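PDB 4MFI: Sn-glycerol-3-phosphate ABC transporter substrate-binding protein UspB from Mycobacterium tuberculosis, which binds glycerophosphocholine selectively and probably delivers it to the membrane part of its ABC transporter for import. Local coordinates for residues A162-A167 against S178-W183; A289-T294 against A368-D373; N255-E260 against A267-S272; W215-A220 against I235-F240. All coordinates share one frame; numbering follows the deposited sequence.

Contact 1 of 4, residues A162-A167 against S178-W183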
loop_
_atom_site.group_PDB
_atom_site.type_symbol
_atom_site.label_atom_id
_atom_site.label_comp_id
_atom_site.label_asym_id
_atom_site.label_seq_id
_atom_site.Cartn_x
_atom_site.Cartn_y
_atom_site.Cartn_z
ATOM N N ALA A 162 24.213 9.408 9.945
ATOM C CA ALA A 162 25.018 10.037 10.986
ATOM C C ALA A 162 24.689 9.444 12.353
ATOM O O ALA A 162 25.588 9.196 13.157
ATOM C CB ALA A 162 24.830 11.545 10.991
ATOM N N ALA A 163 23.405 9.210 12.615
ATOM C CA ALA A 163 22.992 8.600 13.875
ATOM C C ALA A 163 23.514 7.168 13.960
ATOM O O ALA A 163 24.026 6.747 14.998
ATOM C CB ALA A 163 21.465 8.633 14.022
ATOM N N TRP A 164 23.380 6.418 12.863
ATOM C CA TRP A 164 23.871 5.042 12.798
ATOM C C TRP A 164 25.363 4.992 13.114
ATOM O O TRP A 164 25.816 4.141 13.884
ATOM C CB TRP A 164 23.606 4.462 11.402
ATOM C CG TRP A 164 22.508 3.422 11.330
ATOM C CD1 TRP A 164 22.627 2.152 10.840
ATOM C CD2 TRP A 164 21.135 3.559 11.761
ATOM N NE1 TRP A 164 21.423 1.489 10.940
ATOM C CE2 TRP A 164 20.491 2.330 11.492
ATOM C CE3 TRP A 164 20.390 4.597 12.337
ATOM C CZ2 TRP A 164 19.143 2.106 11.796
ATOM C CZ3 TRP A 164 19.049 4.376 12.632
ATOM C CH2 TRP A 164 18.442 3.138 12.368
ATOM N N GLN A 165 26.122 5.912 12.524
ATOM C CA GLN A 165 27.568 5.954 12.725
ATOM C C GLN A 165 27.926 6.272 14.172
ATOM O O GLN A 165 28.806 5.630 14.755
ATOM C CB GLN A 165 28.203 6.978 11.790
ATOM C CG GLN A 165 28.215 6.558 10.336
ATOM C CD GLN A 165 28.791 7.632 9.435
ATOM O OE1 GLN A 165 29.516 8.524 9.892
ATOM N NE2 GLN A 165 28.472 7.559 8.147
ATOM N N GLN A 166 27.233 7.247 14.757
ATOM C CA GLN A 166 27.513 7.637 16.138
ATOM C C GLN A 166 27.169 6.515 17.110
ATOM O O GLN A 166 27.826 6.348 18.147
ATOM C CB GLN A 166 26.773 8.925 16.516
ATOM C CG GLN A 166 27.377 10.177 15.897
ATOM C CD GLN A 166 28.838 10.372 16.286
ATOM O OE1 GLN A 166 29.244 10.056 17.407
ATOM N NE2 GLN A 166 29.636 10.891 15.354
ATOM N N ALA A 167 26.140 5.742 16.767
ATOM C CA ALA A 167 25.712 4.621 17.591
ATOM C C ALA A 167 26.552 3.355 17.359
ATOM O O ALA A 167 26.327 2.326 18.010
ATOM C CB ALA A 167 24.234 4.338 17.362
ATOM N N SER A 178 13.794 -7.428 16.670
ATOM C CA SER A 178 14.442 -7.577 17.965
ATOM C C SER A 178 15.862 -7.014 17.974
ATOM O O SER A 178 16.284 -6.423 18.969
ATOM C CB SER A 178 14.391 -9.030 18.435
ATOM O OG SER A 178 13.054 -9.375 18.741
ATOM N N GLU A 179 16.593 -7.156 16.868
ATOM C CA GLU A 179 17.885 -6.478 16.769
ATOM C C GLU A 179 17.698 -4.966 16.836
ATOM O O GLU A 179 18.442 -4.270 17.532
ATOM C CB GLU A 179 18.628 -6.845 15.483
ATOM C CG GLU A 179 20.040 -6.240 15.429
ATOM C CD GLU A 179 20.727 -6.385 14.083
ATOM O OE1 GLU A 179 20.058 -6.246 13.035
ATOM O OE2 GLU A 179 21.956 -6.635 14.072
ATOM N N PHE A 180 16.702 -4.449 16.119
ATOM C CA PHE A 180 16.463 -3.020 16.152
ATOM C C PHE A 180 16.148 -2.550 17.565
ATOM O O PHE A 180 16.611 -1.495 17.999
ATOM C CB PHE A 180 15.345 -2.582 15.212
ATOM C CG PHE A 180 15.176 -1.098 15.205
ATOM C CD1 PHE A 180 16.206 -0.299 14.731
ATOM C CD2 PHE A 180 14.046 -0.491 15.740
ATOM C CE1 PHE A 180 16.120 1.086 14.763
ATOM C CE2 PHE A 180 13.941 0.903 15.763
ATOM C CZ PHE A 180 14.987 1.688 15.277
ATOM N N ASP A 181 15.356 -3.335 18.280
ATOM C CA ASP A 181 14.990 -2.990 19.646
ATOM C C ASP A 181 16.222 -2.931 20.557
ATOM O O ASP A 181 16.287 -2.118 21.489
ATOM C CB ASP A 181 13.956 -3.988 20.160
ATOM C CG ASP A 181 13.514 -3.687 21.566
ATOM O OD1 ASP A 181 12.738 -2.725 21.741
ATOM O OD2 ASP A 181 13.944 -4.411 22.492
ATOM N N GLU A 182 17.215 -3.762 20.268
ATOM C CA GLU A 182 18.484 -3.699 20.978
ATOM C C GLU A 182 19.248 -2.414 20.629
ATOM O O GLU A 182 19.829 -1.777 21.513
ATOM C CB GLU A 182 19.315 -4.947 20.661
ATOM C CG GLU A 182 20.537 -5.134 21.525
ATOM C CD GLU A 182 20.198 -5.366 22.975
ATOM O OE1 GLU A 182 20.966 -4.890 23.838
ATOM O OE2 GLU A 182 19.172 -6.025 23.255
ATOM N N TRP A 183 19.217 -2.022 19.352
ATOM C CA TRP A 183 19.867 -0.790 18.895
ATOM C C TRP A 183 19.218 0.485 19.444
ATOM O O TRP A 183 19.882 1.515 19.597
ATOM C CB TRP A 183 19.804 -0.691 17.373
ATOM C CG TRP A 183 20.631 -1.682 16.608
ATOM C CD1 TRP A 183 21.495 -2.621 17.108
ATOM C CD2 TRP A 183 20.688 -1.797 15.185
ATOM N NE1 TRP A 183 22.075 -3.323 16.073
ATOM C CE2 TRP A 183 21.598 -2.832 14.882
ATOM C CE3 TRP A 183 20.052 -1.127 14.133
ATOM C CZ2 TRP A 183 21.895 -3.207 13.567
ATOM C CZ3 TRP A 183 20.353 -1.492 12.831
ATOM C CH2 TRP A 183 21.262 -2.533 12.558
#
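Trp-164 of the short helix 161-166 reaches across to Trp-183 and Phe-180 of helix 177-191. Both helices belong to an alpha/beta domain of the bacterial solute-binding fold. Strand 268-272 of its sheet also meets this aromatic group, since Trp-164 touches Ser-268.

The bond from CA to CB of Trp-164 does not point at the other helix. The indole gets there through chi1, which at -108° lies well off a staggered value. Past CB and CG, the five-membered ring is the first part to arrive, with NE1 of Trp-164 3.7 Å from CZ3 of Trp-183, an oblique approach. This is van der Waals packing, because the N-H is used in a hydrogen bond to the backbone O of Arg-172 in the intervening loop. Further along, CZ2 of Trp-164 packs on CZ3 of Trp-183 at 3.9 Å. At the far end, CH2 of Trp-164 meets CE1 of Phe-180, also at 3.9 Å, and approaches that phenyl ring at its edge, near its plane.

The two indole planes stand almost perpendicular, at 87°. The centroids of the Trp-164 five-membered ring and the Trp-183 six-membered ring are 5.5 Å apart, an oblique pairing. Phe-180 also makes edge-to-face contacts with His-198 and Phe-157. Within the same helix, Glu-179 lies over one face of the Trp-183 ring, while its carboxylate forms a salt bridge with Arg-172. CG of Glu-179 lies 3.4 Å above the Trp-183 ring plane, offset toward the rim.

Contact 2 of 4, residues A289-T294 against A368-D373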
loop_
_atom_site.group_PDB
_atom_site.type_symbol
_atom_site.label_atom_id
_atom_site.label_comp_id
_atom_site.label_asym_id
_atom_site.label_seq_id
_atom_site.Cartn_x
_atom_site.Cartn_y
_atom_site.Cartn_z
ATOM N N ALA A 289 17.961 3.730 2.884
ATOM C CA ALA A 289 16.689 3.037 2.799
ATOM C C ALA A 289 16.988 1.555 2.889
ATOM O O ALA A 289 17.954 1.080 2.299
ATOM C CB ALA A 289 15.993 3.359 1.496
ATOM N N ALA A 290 16.160 0.837 3.641
ATOM C CA ALA A 290 16.319 -0.591 3.845
ATOM C C ALA A 290 14.959 -1.261 3.744
ATOM O O ALA A 290 13.928 -0.651 4.068
ATOM C CB ALA A 290 16.931 -0.855 5.215
ATOM N N PRO A 291 14.940 -2.524 3.300
ATOM C CA PRO A 291 13.685 -3.271 3.385
ATOM C C PRO A 291 13.338 -3.485 4.847
ATOM O O PRO A 291 14.217 -3.433 5.722
ATOM C CB PRO A 291 14.028 -4.608 2.717
ATOM C CG PRO A 291 15.484 -4.766 2.922
ATOM C CD PRO A 291 16.064 -3.369 2.862
ATOM N N LEU A 292 12.064 -3.712 5.124
ATOM C CA LEU A 292 11.668 -4.053 6.479
ATOM C C LEU A 292 12.304 -5.391 6.852
ATOM O O LEU A 292 12.525 -6.235 5.984
ATOM C CB LEU A 292 10.147 -4.136 6.595
ATOM C CG LEU A 292 9.397 -2.824 6.851
ATOM C CD1 LEU A 292 9.640 -1.758 5.785
ATOM C CD2 LEU A 292 7.917 -3.130 7.008
ATOM N N PRO A 293 12.597 -5.596 8.147
ATOM C CA PRO A 293 13.057 -6.918 8.575
ATOM C C PRO A 293 12.062 -8.002 8.171
ATOM O O PRO A 293 10.841 -7.812 8.230
ATOM C CB PRO A 293 13.085 -6.801 10.100
ATOM C CG PRO A 293 13.250 -5.341 10.367
ATOM C CD PRO A 293 12.510 -4.645 9.269
ATOM N N THR A 294 12.579 -9.144 7.748
ATOM C CA THR A 294 11.710 -10.267 7.438
ATOM C C THR A 294 11.395 -11.028 8.723
ATOM O O THR A 294 11.929 -10.720 9.793
ATOM C CB THR A 294 12.368 -11.218 6.439
ATOM O OG1 THR A 294 13.466 -11.883 7.074
ATOM C CG2 THR A 294 12.877 -10.445 5.237
ATOM N N ALA A 368 15.710 3.850 -4.838
ATOM C CA ALA A 368 14.606 3.372 -5.658
ATOM C C ALA A 368 14.808 1.885 -5.938
ATOM O O ALA A 368 13.838 1.122 -5.995
ATOM C CB ALA A 368 14.516 4.161 -6.956
ATOM N N ARG A 369 16.062 1.458 -6.079
ATOM C CA ARG A 369 16.340 0.026 -6.255
ATOM C C ARG A 369 16.053 -0.798 -4.990
ATOM O O ARG A 369 15.563 -1.927 -5.086
ATOM C CB ARG A 369 17.766 -0.235 -6.751
ATOM C CG ARG A 369 17.933 -1.639 -7.338
ATOM C CD ARG A 369 19.388 -2.044 -7.536
ATOM N NE ARG A 369 20.095 -1.214 -8.509
ATOM C CZ ARG A 369 20.003 -1.345 -9.833
ATOM N NH1 ARG A 369 19.205 -2.266 -10.368
ATOM N NH2 ARG A 369 20.702 -0.544 -10.629
ATOM N N VAL A 370 16.338 -0.249 -3.808
ATOM C CA VAL A 370 15.959 -0.932 -2.567
ATOM C C VAL A 370 14.451 -1.195 -2.535
ATOM O O VAL A 370 14.007 -2.310 -2.230
ATOM C CB VAL A 370 16.378 -0.135 -1.316
ATOM C CG1 VAL A 370 15.761 -0.737 -0.049
ATOM C CG2 VAL A 370 17.894 -0.079 -1.209
ATOM N N ALA A 371 13.666 -0.177 -2.874
ATOM C CA ALA A 371 12.211 -0.318 -2.899
ATOM C C ALA A 371 11.772 -1.378 -3.913
ATOM O O ALA A 371 10.873 -2.175 -3.639
ATOM C CB ALA A 371 11.555 1.025 -3.200
ATOM N N LEU A 372 12.410 -1.376 -5.082
ATOM C CA LEU A 372 12.155 -2.366 -6.117
ATOM C C LEU A 372 12.444 -3.777 -5.641
ATOM O O LEU A 372 11.639 -4.697 -5.831
ATOM C CB LEU A 372 13.074 -2.098 -7.306
ATOM C CG LEU A 372 12.584 -1.211 -8.430
ATOM C CD1 LEU A 372 12.946 -1.848 -9.761
ATOM C CD2 LEU A 372 11.104 -1.088 -8.312
ATOM N N ASP A 373 13.615 -3.948 -5.040
ATOM C CA ASP A 373 14.093 -5.271 -4.668
ATOM C C ASP A 373 13.283 -5.910 -3.549
ATOM O O ASP A 373 13.314 -7.127 -3.374
ATOM C CB ASP A 373 15.577 -5.214 -4.302
ATOM C CG ASP A 373 16.466 -4.953 -5.512
ATOM O OD1 ASP A 373 15.995 -5.113 -6.660
ATOM O OD2 ASP A 373 17.643 -4.591 -5.316
#
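Val-370 of helix 366-374 fits against Ala-289, Ala-290 and Pro-291, where strand 287-290 runs out into a loop. One side chain carries the whole contact from the helix side. The closest pair of CA atoms, Ala-290 and Val-370, is 6.4 Å apart.

Packing against the backbone gives the shortest approaches. CG1 and CG2 of Val-370 each lie 3.7 Å from the carbonyl O of Ala-289, so the fork of the valine straddles that oxygen. CG1 also rests on the next peptide, 3.9 Å from C of Ala-290 and 3.9 Å from N of Pro-291. The first torsion explains this reach. CG1 is turned anti to the valine's own backbone N (chi1 170°), and this carries it along the strand end toward the proline.

Apolar contacts between side chains are fewer. CD of Pro-291 meets CG1 of Val-370 at 3.9 Å, with the two side chains crossing at about a right angle. CB of Ala-289 is a looser neighbour, 4.4 Å from the same methyl. The CB of Ala-290 points away from the helix, and this residue contributes mainly main-chain atoms.

A polar link between the two elements lies just beyond the helix segment: the backbone N of Leu-292 donates to OE1 of Gln-374.

Helix 366-374 thus packs on the end of a strand in the mixed sheet of an alpha/beta domain of the solute-binding fold. Strand 287-290 runs antiparallel to strand 144-160, and Ala-290 makes backbone hydrogen bonds with Phe-157. Leu-156 of that strand touches both Ala-289 and Val-370. Helix 356-364 packs against Ala-368, Arg-369 and Leu-372.

Contact 3 of 4, residues N255-E260 against A267-S272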
loop_
_atom_site.group_PDB
_atom_site.type_symbol
_atom_site.label_atom_id
_atom_site.label_comp_id
_atom_site.label_asym_id
_atom_site.label_seq_id
_atom_site.Cartn_x
_atom_site.Cartn_y
_atom_site.Cartn_z
ATOM N N ASN A 255 3.611 12.663 14.096
ATOM C CA ASN A 255 2.478 13.156 13.322
ATOM C C ASN A 255 2.761 13.107 11.823
ATOM O O ASN A 255 2.116 12.358 11.087
ATOM C CB ASN A 255 2.086 14.570 13.746
ATOM C CG ASN A 255 0.969 15.147 12.890
ATOM O OD1 ASN A 255 0.178 14.411 12.295
ATOM N ND2 ASN A 255 0.905 16.473 12.819
ATOM N N ASP A 256 3.719 13.908 11.372
ATOM C CA ASP A 256 4.112 13.900 9.962
ATOM C C ASP A 256 5.421 13.139 9.877
ATOM O O ASP A 256 6.506 13.728 9.920
ATOM C CB ASP A 256 4.266 15.324 9.416
ATOM C CG ASP A 256 4.502 15.359 7.903
ATOM O OD1 ASP A 256 5.012 14.369 7.330
ATOM O OD2 ASP A 256 4.195 16.396 7.280
ATOM N N ILE A 257 5.312 11.823 9.751
ATOM C CA ILE A 257 6.469 10.957 9.915
ATOM C C ILE A 257 7.587 11.208 8.898
ATOM O O ILE A 257 8.764 11.231 9.268
ATOM C CB ILE A 257 6.055 9.463 9.966
ATOM C CG1 ILE A 257 7.212 8.598 10.461
ATOM C CG2 ILE A 257 5.496 8.980 8.623
ATOM C CD1 ILE A 257 6.786 7.196 10.800
ATOM N N ALA A 258 7.231 11.413 7.636
ATOM C CA ALA A 258 8.239 11.649 6.605
ATOM C C ALA A 258 8.992 12.935 6.900
ATOM O O ALA A 258 10.221 12.994 6.803
ATOM C CB ALA A 258 7.597 11.716 5.239
ATOM N N ASN A 259 8.247 13.965 7.267
ATOM C CA ASN A 259 8.843 15.238 7.627
ATOM C C ASN A 259 9.671 15.189 8.921
ATOM O O ASN A 259 10.729 15.816 9.017
ATOM C CB ASN A 259 7.750 16.289 7.723
ATOM C CG ASN A 259 8.283 17.668 7.612
ATOM O OD1 ASN A 259 8.722 18.099 6.545
ATOM N ND2 ASN A 259 8.259 18.385 8.719
ATOM N N GLU A 260 9.196 14.457 9.922
ATOM C CA GLU A 260 9.970 14.326 11.156
ATOM C C GLU A 260 11.280 13.591 10.916
ATOM O O GLU A 260 12.297 13.900 11.537
ATOM C CB GLU A 260 9.149 13.651 12.256
ATOM C CG GLU A 260 8.086 14.568 12.849
ATOM C CD GLU A 260 7.429 13.988 14.084
ATOM O OE1 GLU A 260 8.044 13.127 14.748
ATOM O OE2 GLU A 260 6.293 14.400 14.393
ATOM N N ALA A 267 15.675 9.362 14.181
ATOM C CA ALA A 267 16.829 8.702 13.552
ATOM C C ALA A 267 16.408 7.665 12.509
ATOM O O ALA A 267 17.206 7.276 11.654
ATOM C CB ALA A 267 17.722 8.055 14.595
ATOM N N SER A 268 15.168 7.197 12.604
ATOM C CA SER A 268 14.655 6.186 11.690
ATOM C C SER A 268 13.137 6.156 11.743
ATOM O O SER A 268 12.523 6.663 12.695
ATOM C CB SER A 268 15.231 4.800 12.019
ATOM O OG SER A 268 14.826 4.347 13.301
ATOM N N ALA A 269 12.531 5.540 10.731
ATOM C CA ALA A 269 11.080 5.481 10.617
ATOM C C ALA A 269 10.694 4.513 9.531
ATOM O O ALA A 269 11.397 4.383 8.537
ATOM C CB ALA A 269 10.523 6.862 10.278
ATOM N N VAL A 270 9.571 3.827 9.727
ATOM C CA VAL A 270 8.926 3.099 8.642
ATOM C C VAL A 270 7.854 3.996 8.037
ATOM O O VAL A 270 6.914 4.419 8.711
ATOM C CB VAL A 270 8.322 1.764 9.113
ATOM C CG1 VAL A 270 7.539 1.102 7.983
ATOM C CG2 VAL A 270 9.423 0.837 9.609
ATOM N N ALA A 271 8.030 4.317 6.764
ATOM C CA ALA A 271 7.101 5.177 6.054
ATOM C C ALA A 271 6.932 4.645 4.640
ATOM O O ALA A 271 7.598 3.695 4.249
ATOM C CB ALA A 271 7.611 6.616 6.040
ATOM N N SER A 272 6.049 5.254 3.864
ATOM C CA SER A 272 5.818 4.758 2.515
ATOM C C SER A 272 7.000 4.989 1.587
ATOM O O SER A 272 7.739 5.973 1.723
ATOM C CB SER A 272 4.583 5.429 1.920
ATOM O OG SER A 272 4.280 4.908 0.641
#
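Ile-257, in the first turn of helix 257-262, packs on Ala-269 and Ala-271 of strand 268-272. Helix and strand follow each other closely in the chain, and the strand pairs antiparallel with strand 144-160 in the mixed sheet of an alpha/beta domain. Alternation along the strand sets the pattern. Ala-269 and Ala-271 point their CB atoms at the helix, while Val-270 between them points away.

Ile-257 uses both of its branches. CG1 is anti to the backbone N (chi1 -167°), and a second torsion near 180° stretches the ethyl arm out to CD1. CG1 of Ile-257 lies 3.7 Å from CB of Ala-269, and the terminal CD1 follows at 3.8 Å from the same CB. CD1 also comes to 3.5 Å from the carbonyl O of Val-270, so the arm lies over the main chain between the two alanines. The shorter branch serves the other alanine, with CG2 of Ile-257 4.1 Å from CB of Ala-271. Leu-266, in the linking turn, also touches Ile-257.

Two polar bonds within the segment accompany the start of the helix. Glu-260 OE2 accepts from the backbone N of Asn-255. Asp-256 is the N-cap: its OD1 receives the backbone N-H of Asn-259, with N and OD1 3.3 Å apart, from 59° out of the carboxylate plane.

Contact 4 of 4, residues W215-A220 against I235-F240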
loop_
_atom_site.group_PDB
_atom_site.type_symbol
_atom_site.label_atom_id
_atom_site.label_comp_id
_atom_site.label_asym_id
_atom_site.label_seq_id
_atom_site.Cartn_x
_atom_site.Cartn_y
_atom_site.Cartn_z
ATOM N N TRP A 215 3.561 -9.324 11.593
ATOM C CA TRP A 215 3.867 -10.549 10.856
ATOM C C TRP A 215 5.253 -11.117 11.197
ATOM O O TRP A 215 5.419 -12.335 11.306
ATOM C CB TRP A 215 3.809 -10.284 9.354
ATOM C CG TRP A 215 2.435 -10.049 8.797
ATOM C CD1 TRP A 215 1.237 -10.498 9.298
ATOM C CD2 TRP A 215 2.127 -9.316 7.611
ATOM N NE1 TRP A 215 0.206 -10.082 8.481
ATOM C CE2 TRP A 215 0.730 -9.361 7.437
ATOM C CE3 TRP A 215 2.905 -8.625 6.670
ATOM C CZ2 TRP A 215 0.095 -8.737 6.365
ATOM C CZ3 TRP A 215 2.274 -8.011 5.608
ATOM C CH2 TRP A 215 0.885 -8.075 5.461
ATOM N N ALA A 216 6.250 -10.241 11.329
ATOM C CA ALA A 216 7.614 -10.676 11.612
ATOM C C ALA A 216 7.710 -11.427 12.938
ATOM O O ALA A 216 8.555 -12.316 13.106
ATOM C CB ALA A 216 8.560 -9.479 11.610
ATOM N N PHE A 217 6.831 -11.068 13.869
ATOM C CA PHE A 217 6.785 -11.688 15.192
ATOM C C PHE A 217 5.789 -12.847 15.258
ATOM O O PHE A 217 5.581 -13.429 16.323
ATOM C CB PHE A 217 6.458 -10.631 16.257
ATOM C CG PHE A 217 7.648 -9.817 16.700
ATOM C CD1 PHE A 217 8.731 -10.437 17.316
ATOM C CD2 PHE A 217 7.678 -8.433 16.534
ATOM C CE1 PHE A 217 9.826 -9.700 17.751
ATOM C CE2 PHE A 217 8.778 -7.681 16.971
ATOM C CZ PHE A 217 9.851 -8.318 17.577
ATOM N N GLY A 218 5.188 -13.190 14.117
ATOM C CA GLY A 218 4.259 -14.303 14.047
ATOM C C GLY A 218 2.821 -13.930 14.348
ATOM O O GLY A 218 1.962 -14.807 14.436
ATOM N N GLY A 219 2.558 -12.637 14.513
ATOM C CA GLY A 219 1.210 -12.153 14.738
ATOM C C GLY A 219 0.474 -11.835 13.450
ATOM O O GLY A 219 1.040 -11.906 12.352
ATOM N N ALA A 220 -0.797 -11.463 13.586
ATOM C CA ALA A 220 -1.591 -10.971 12.466
ATOM C C ALA A 220 -2.838 -10.337 13.040
ATOM O O ALA A 220 -3.260 -10.673 14.148
ATOM C CB ALA A 220 -1.971 -12.109 11.537
ATOM N N ILE A 235 -0.431 -10.144 20.490
ATOM C CA ILE A 235 -0.285 -9.360 21.712
ATOM C C ILE A 235 1.196 -9.070 21.997
ATOM O O ILE A 235 1.554 -7.960 22.397
ATOM C CB ILE A 235 -0.980 -10.047 22.907
ATOM C CG1 ILE A 235 -2.503 -10.004 22.705
ATOM C CG2 ILE A 235 -0.587 -9.377 24.225
ATOM C CD1 ILE A 235 -3.281 -10.736 23.740
ATOM N N ALA A 236 2.063 -10.050 21.756
ATOM C CA ALA A 236 3.498 -9.849 21.943
ATOM C C ALA A 236 4.051 -8.766 21.012
ATOM O O ALA A 236 4.849 -7.928 21.439
ATOM C CB ALA A 236 4.249 -11.155 21.762
ATOM N N ALA A 237 3.632 -8.781 19.745
ATOM C CA ALA A 237 4.027 -7.727 18.811
ATOM C C ALA A 237 3.514 -6.365 19.277
ATOM O O ALA A 237 4.229 -5.361 19.201
ATOM C CB ALA A 237 3.533 -8.039 17.407
ATOM N N GLY A 238 2.281 -6.332 19.777
ATOM C CA GLY A 238 1.729 -5.109 20.344
ATOM C C GLY A 238 2.569 -4.582 21.496
ATOM O O GLY A 238 2.801 -3.372 21.614
ATOM N N ASN A 239 3.039 -5.488 22.349
ATOM C CA ASN A 239 3.893 -5.094 23.462
ATOM C C ASN A 239 5.287 -4.659 23.033
ATOM O O ASN A 239 5.870 -3.784 23.653
ATOM C CB ASN A 239 3.944 -6.191 24.526
ATOM C CG ASN A 239 2.709 -6.188 25.403
ATOM O OD1 ASN A 239 1.983 -7.172 25.488
ATOM N ND2 ASN A 239 2.459 -5.059 26.052
ATOM N N PHE A 240 5.807 -5.237 21.953
ATOM C CA PHE A 240 7.063 -4.758 21.373
ATOM C C PHE A 240 6.930 -3.276 21.012
ATOM O O PHE A 240 7.782 -2.448 21.350
ATOM C CB PHE A 240 7.412 -5.577 20.127
ATOM C CG PHE A 240 8.493 -4.978 19.290
ATOM C CD1 PHE A 240 9.827 -5.223 19.591
ATOM C CD2 PHE A 240 8.190 -4.188 18.190
ATOM C CE1 PHE A 240 10.841 -4.687 18.819
ATOM C CE2 PHE A 240 9.218 -3.628 17.415
ATOM C CZ PHE A 240 10.535 -3.886 17.736
#
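The backbones of Phe-217 and Ala-237 approach most closely, with their CA atoms 6.0 Å apart. Phe-217 stands at the exit of helix 211-216, whereas Ala-237 lies inside helix 232-245. Gly-218 then leaves helical geometry with a positive phi of 88°. Its N donates to the O of Trp-215, one of the two bonds back into the last turn. This is a Schellman motif ending helix 211-216. Phe-217, just before this glycine, points its CB at the second helix.

CB of Phe-217 meets CB of Ala-237 at 4.1 Å. Beyond it, the Phe-217 ring reaches Phe-240, one turn further along helix 232-245. CE2 of Phe-217 sits over one face of the Phe-240 ring, displaced toward its rim, and is 3.6 Å from CG of Phe-240. CZ of Phe-217 lies 3.7 Å from CD1 of the same ring. The ring planes meet at 52°, an oblique pairing with centroids 4.9 Å apart. CG of Phe-240 is anti to its backbone N (chi1 167°), which brings the ring toward Phe-217; the turn about CB-CG presents its face. Helix 177-191 adjoins both rings: Trp-177 and Ser-178 touch Phe-217, and Asp-181 touches Phe-240.

Overall arrangement
Helix 177-191 ties contact 1 to two others. Phe-180 CZ of contact 1 lies 3.3 Å from Ser-268 OG of contact 3. Asp-181 CB of contact 1 is 3.5 Å from Phe-240 CE1 of contact 4. Contacts 2 and 3 reach the same mixed sheet and touch where Leu-292 CD1 meets Val-270 CG1 at 4.2 Å. Contacts 2 and 4 touch through Thr-294 O and Ala-216 CB, 4.0 Å apart. Contacts 1 and 2 stay about 6 Å apart at their nearest atoms, and contacts 3 and 4 about 9 Å. Centres of the four contacts lie about 16 to 21 Å from one another.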